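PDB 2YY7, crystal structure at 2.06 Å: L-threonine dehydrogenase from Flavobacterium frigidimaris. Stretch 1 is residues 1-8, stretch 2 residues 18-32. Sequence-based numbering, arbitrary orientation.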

# COMPACT_ATOMS: atom_id res chain seq x y z
N MET A 1 26.48 9.57 -24.62
CA MET A 1 25.91 10.88 -24.19
C MET A 1 25.55 10.86 -22.71
O MET A 1 24.96 9.90 -22.22
CB MET A 1 24.66 11.21 -25.01
CG MET A 1 23.95 12.48 -24.57
SD MET A 1 22.22 12.48 -25.06
CE MET A 1 21.41 12.19 -23.47
N ASN A 2 25.90 11.93 -22.00
CA ASN A 2 25.59 12.03 -20.58
C ASN A 2 24.11 12.36 -20.40
O ASN A 2 23.51 13.01 -21.24
CB ASN A 2 26.44 13.10 -19.90
CG ASN A 2 27.84 12.62 -19.58
OD1 ASN A 2 28.64 13.35 -19.00
ND2 ASN A 2 28.14 11.37 -19.94
N PRO A 3 23.52 11.91 -19.29
CA PRO A 3 22.11 12.19 -19.04
C PRO A 3 21.88 13.64 -18.64
O PRO A 3 22.80 14.33 -18.22
CB PRO A 3 21.77 11.22 -17.91
CG PRO A 3 23.03 11.23 -17.11
CD PRO A 3 24.11 11.13 -18.18
N LYS A 4 20.64 14.08 -18.79
CA LYS A 4 20.26 15.43 -18.41
C LYS A 4 19.38 15.16 -17.19
O LYS A 4 18.27 14.65 -17.32
CB LYS A 4 19.47 16.10 -19.53
CG LYS A 4 19.25 17.58 -19.29
CD LYS A 4 20.58 18.31 -19.13
CE LYS A 4 20.35 19.80 -18.92
NZ LYS A 4 19.63 20.40 -20.09
N ILE A 5 19.89 15.51 -16.02
CA ILE A 5 19.22 15.24 -14.76
C ILE A 5 18.40 16.35 -14.11
O ILE A 5 18.81 17.51 -14.09
CB ILE A 5 20.25 14.75 -13.72
CG1 ILE A 5 21.02 13.54 -14.28
CG2 ILE A 5 19.56 14.38 -12.41
CD1 ILE A 5 22.28 13.19 -13.51
N LEU A 6 17.25 15.97 -13.58
CA LEU A 6 16.38 16.90 -12.87
C LEU A 6 16.17 16.34 -11.47
O LEU A 6 15.62 15.25 -11.30
CB LEU A 6 15.02 17.05 -13.57
CG LEU A 6 14.00 17.88 -12.78
CD1 LEU A 6 14.52 19.30 -12.58
CD2 LEU A 6 12.66 17.88 -13.52
N ILE A 7 16.64 17.07 -10.47
CA ILE A 7 16.48 16.65 -9.09
C ILE A 7 15.35 17.48 -8.47
O ILE A 7 15.46 18.70 -8.36
CB ILE A 7 17.77 16.86 -8.27
CG1 ILE A 7 18.89 16.00 -8.85
CG2 ILE A 7 17.53 16.51 -6.81
CD1 ILE A 7 20.25 16.29 -8.26
N ILE A 8 14.27 16.80 -8.09
CA ILE A 8 13.12 17.47 -7.49
C ILE A 8 13.28 17.34 -5.98
O ILE A 8 13.40 16.23 -5.45
CB ILE A 8 11.81 16.80 -7.96
CG1 ILE A 8 11.75 16.83 -9.49
CG2 ILE A 8 10.60 17.53 -7.37
CD1 ILE A 8 10.50 16.17 -10.07
N LEU A 18 23.36 15.01 -3.14
CA LEU A 18 23.11 14.31 -4.39
C LEU A 18 23.36 15.20 -5.59
O LEU A 18 23.97 14.78 -6.57
CB LEU A 18 21.66 13.81 -4.42
CG LEU A 18 21.23 13.10 -5.71
CD1 LEU A 18 22.01 11.80 -5.89
CD2 LEU A 18 19.74 12.82 -5.65
N THR A 19 22.89 16.45 -5.51
CA THR A 19 23.08 17.41 -6.59
C THR A 19 24.56 17.71 -6.80
O THR A 19 25.04 17.76 -7.93
CB THR A 19 22.33 18.73 -6.28
OG1 THR A 19 20.93 18.47 -6.13
CG2 THR A 19 22.52 19.74 -7.42
N GLN A 20 25.29 17.91 -5.70
CA GLN A 20 26.71 18.22 -5.78
C GLN A 20 27.50 17.08 -6.41
O GLN A 20 28.30 17.30 -7.32
CB GLN A 20 27.27 18.51 -4.38
CG GLN A 20 28.72 18.99 -4.38
CD GLN A 20 29.25 19.27 -2.98
OE1 GLN A 20 29.29 18.38 -2.13
NE2 GLN A 20 29.65 20.51 -2.73
N LYS A 21 27.26 15.86 -5.94
CA LYS A 21 27.96 14.69 -6.46
C LYS A 21 27.65 14.44 -7.93
O LYS A 21 28.54 14.15 -8.73
CB LYS A 21 27.59 13.46 -5.63
CG LYS A 21 28.33 12.19 -6.03
CD LYS A 21 29.84 12.32 -5.88
CE LYS A 21 30.53 11.01 -6.25
NZ LYS A 21 32.01 11.10 -6.15
N LEU A 22 26.38 14.56 -8.30
CA LEU A 22 25.98 14.35 -9.69
C LEU A 22 26.65 15.38 -10.60
O LEU A 22 27.08 15.06 -11.71
CB LEU A 22 24.46 14.45 -9.81
CG LEU A 22 23.65 13.17 -10.09
CD1 LEU A 22 24.40 11.93 -9.64
CD2 LEU A 22 22.30 13.28 -9.38
N ARG A 23 26.74 16.63 -10.14
CA ARG A 23 27.36 17.69 -10.92
C ARG A 23 28.86 17.47 -11.12
O ARG A 23 29.42 17.88 -12.14
CB ARG A 23 27.09 19.05 -10.28
CG ARG A 23 25.67 19.55 -10.54
CD ARG A 23 25.33 20.84 -9.82
NE ARG A 23 24.05 21.37 -10.29
CZ ARG A 23 23.36 22.31 -9.67
NH1 ARG A 23 23.80 22.85 -8.54
NH2 ARG A 23 22.21 22.74 -10.19
N LYS A 24 29.51 16.82 -10.15
CA LYS A 24 30.93 16.53 -10.25
C LYS A 24 31.16 15.42 -11.27
O LYS A 24 32.15 15.43 -12.01
CB LYS A 24 31.49 16.08 -8.89
CG LYS A 24 31.54 17.19 -7.85
CD LYS A 24 31.98 16.67 -6.48
CE LYS A 24 33.38 16.08 -6.50
NZ LYS A 24 33.45 14.76 -7.19
N LEU A 25 30.23 14.47 -11.31
CA LEU A 25 30.32 13.33 -12.22
C LEU A 25 29.87 13.62 -13.64
O LEU A 25 30.49 13.15 -14.59
CB LEU A 25 29.50 12.16 -11.68
CG LEU A 25 29.88 11.48 -10.37
CD1 LEU A 25 28.87 10.39 -10.06
CD2 LEU A 25 31.29 10.89 -10.47
N TYR A 26 28.79 14.38 -13.80
CA TYR A 26 28.27 14.64 -15.14
C TYR A 26 28.30 16.07 -15.63
O TYR A 26 27.89 16.34 -16.76
CB TYR A 26 26.84 14.12 -15.25
CG TYR A 26 26.69 12.65 -14.92
CD1 TYR A 26 26.18 12.24 -13.69
CD2 TYR A 26 27.05 11.67 -15.84
CE1 TYR A 26 26.04 10.89 -13.38
CE2 TYR A 26 26.92 10.31 -15.54
CZ TYR A 26 26.41 9.93 -14.31
OH TYR A 26 26.27 8.60 -13.99
N GLY A 27 28.78 17.00 -14.81
CA GLY A 27 28.83 18.38 -15.25
C GLY A 27 27.79 19.24 -14.56
O GLY A 27 26.64 18.84 -14.39
N THR A 28 28.20 20.44 -14.17
CA THR A 28 27.33 21.39 -13.47
C THR A 28 25.99 21.67 -14.13
O THR A 28 24.94 21.59 -13.49
CB THR A 28 28.06 22.73 -13.26
OG1 THR A 28 29.24 22.50 -12.48
CG2 THR A 28 27.16 23.73 -12.54
N GLU A 29 26.02 22.00 -15.42
CA GLU A 29 24.80 22.32 -16.16
C GLU A 29 24.00 21.12 -16.66
O GLU A 29 22.94 21.30 -17.27
CB GLU A 29 25.12 23.24 -17.33
CG GLU A 29 25.63 24.62 -16.92
CD GLU A 29 27.00 24.58 -16.29
OE1 GLU A 29 27.81 23.71 -16.69
OE2 GLU A 29 27.29 25.42 -15.41
N ASN A 30 24.48 19.90 -16.42
CA ASN A 30 23.75 18.71 -16.84
C ASN A 30 22.79 18.29 -15.72
O ASN A 30 21.94 17.42 -15.92
CB ASN A 30 24.70 17.56 -17.15
CG ASN A 30 25.33 17.68 -18.51
OD1 ASN A 30 26.28 18.44 -18.70
ND2 ASN A 30 24.81 16.94 -19.47
N VAL A 31 22.94 18.91 -14.56
CA VAL A 31 22.11 18.60 -13.40
C VAL A 31 21.30 19.83 -13.01
O VAL A 31 21.86 20.85 -12.59
CB VAL A 31 22.97 18.15 -12.20
CG1 VAL A 31 22.07 17.71 -11.06
CG2 VAL A 31 23.91 17.03 -12.62
N ILE A 32 19.98 19.74 -13.15
CA ILE A 32 19.10 20.85 -12.82
C ILE A 32 18.50 20.61 -11.43
O ILE A 32 17.89 19.57 -11.19
CB ILE A 32 17.93 20.96 -13.83
CG1 ILE A 32 18.46 20.92 -15.27
CG2 ILE A 32 17.14 22.23 -13.57
CD1 ILE A 32 19.39 22.05 -15.63

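A strand-helix-strand unit closes on itself here: strand 5-8 pairs in parallel with strand 31-32, and the helix ending at Tyr-26 runs antiparallel to the first strand and packs on it through apolar side chains, burying 685 Å² in all. Three backbone hydrogen bonds stitch the strands together: Ile-5 N to Asn-30 O (2.8 Å), Ile-32 N to Ile-5 O (2.7 Å) and Ile-7 N to Ile-32 O (2.9 Å). Ile-5 thus uses both its NH and its carbonyl, as parallel pairing requires, and the last two bonds are nearly straight. Between them lie two CA-H...O contacts, Val-31 CA to Ile-5 O and Leu-6 CA to Ile-32 O, each 3.5 Å.

The side chains of Ile-5 and Val-31 lie on the sheet face that meets the helix. Ile-5 and Ile-7 both adopt chi1 m and chi2 t, extending their CD1 methyls into the helix layer. Ile-5 CD1 reaches Leu-22 CG at 3.7 Å and Tyr-26 CD1 at 4.0 Å; Ile-7 CD1 lies 3.8 Å from Leu-22 CD2, 4.2 Å from Leu-18 CG and 3.6 Å from Val-31 CG1. Leu-18, Leu-22 and Tyr-26 recur every four residues, so one side of the helix faces the strand, and Leu-22 touches both isoleucines. Thr-19 OG1 approaches Ile-7 CD1 to 3.1 Å, a tight contact with a methyl; the hydroxyl finds its hydrogen bond elsewhere in the structure. Both isoleucines are buried, and their branched apolar side chains fill the space between strand and helix; the hydroxyl of Thr-19 borders it.

On the other sheet face, Leu-6 CD1 packs 4.0 Å from Ile-32 CB. Nearer the chain start, the Tyr-26 ring carries Pro-3 CG over one face, while Asn-2 OD1 sits at its edge, 3.9 Å from Tyr-26 CD2. Pro-3 and Tyr-26 are partly exposed and make an apolar contact, Pro-3 CD to Tyr-26 CD2 at 3.8 Å, while the polar amide of Asn-2 suits an exposed residue. Lys-4 lays its aliphatic chain along the second stretch, with CE 3.4 Å from Glu-29 O and 4.1 Å from Ile-32 CD1, while its NZ is hydrogen-bonded elsewhere.

The connection between helix and second strand is braced internally. Gly-27 leaves the helix with positive phi; at its backbone angles a CB would jam against the preceding carbonyl O and crowd Asn-30 OD1. Its own carbonyl O accepts from Asn-30 N (3.1 Å), at the residue whose O begins the strand pairing. Arg-23, in the helix, donates from NE (3.2 Å) and NH2 (3.1 Å) to Val-31 O, tying the helix to the second strand.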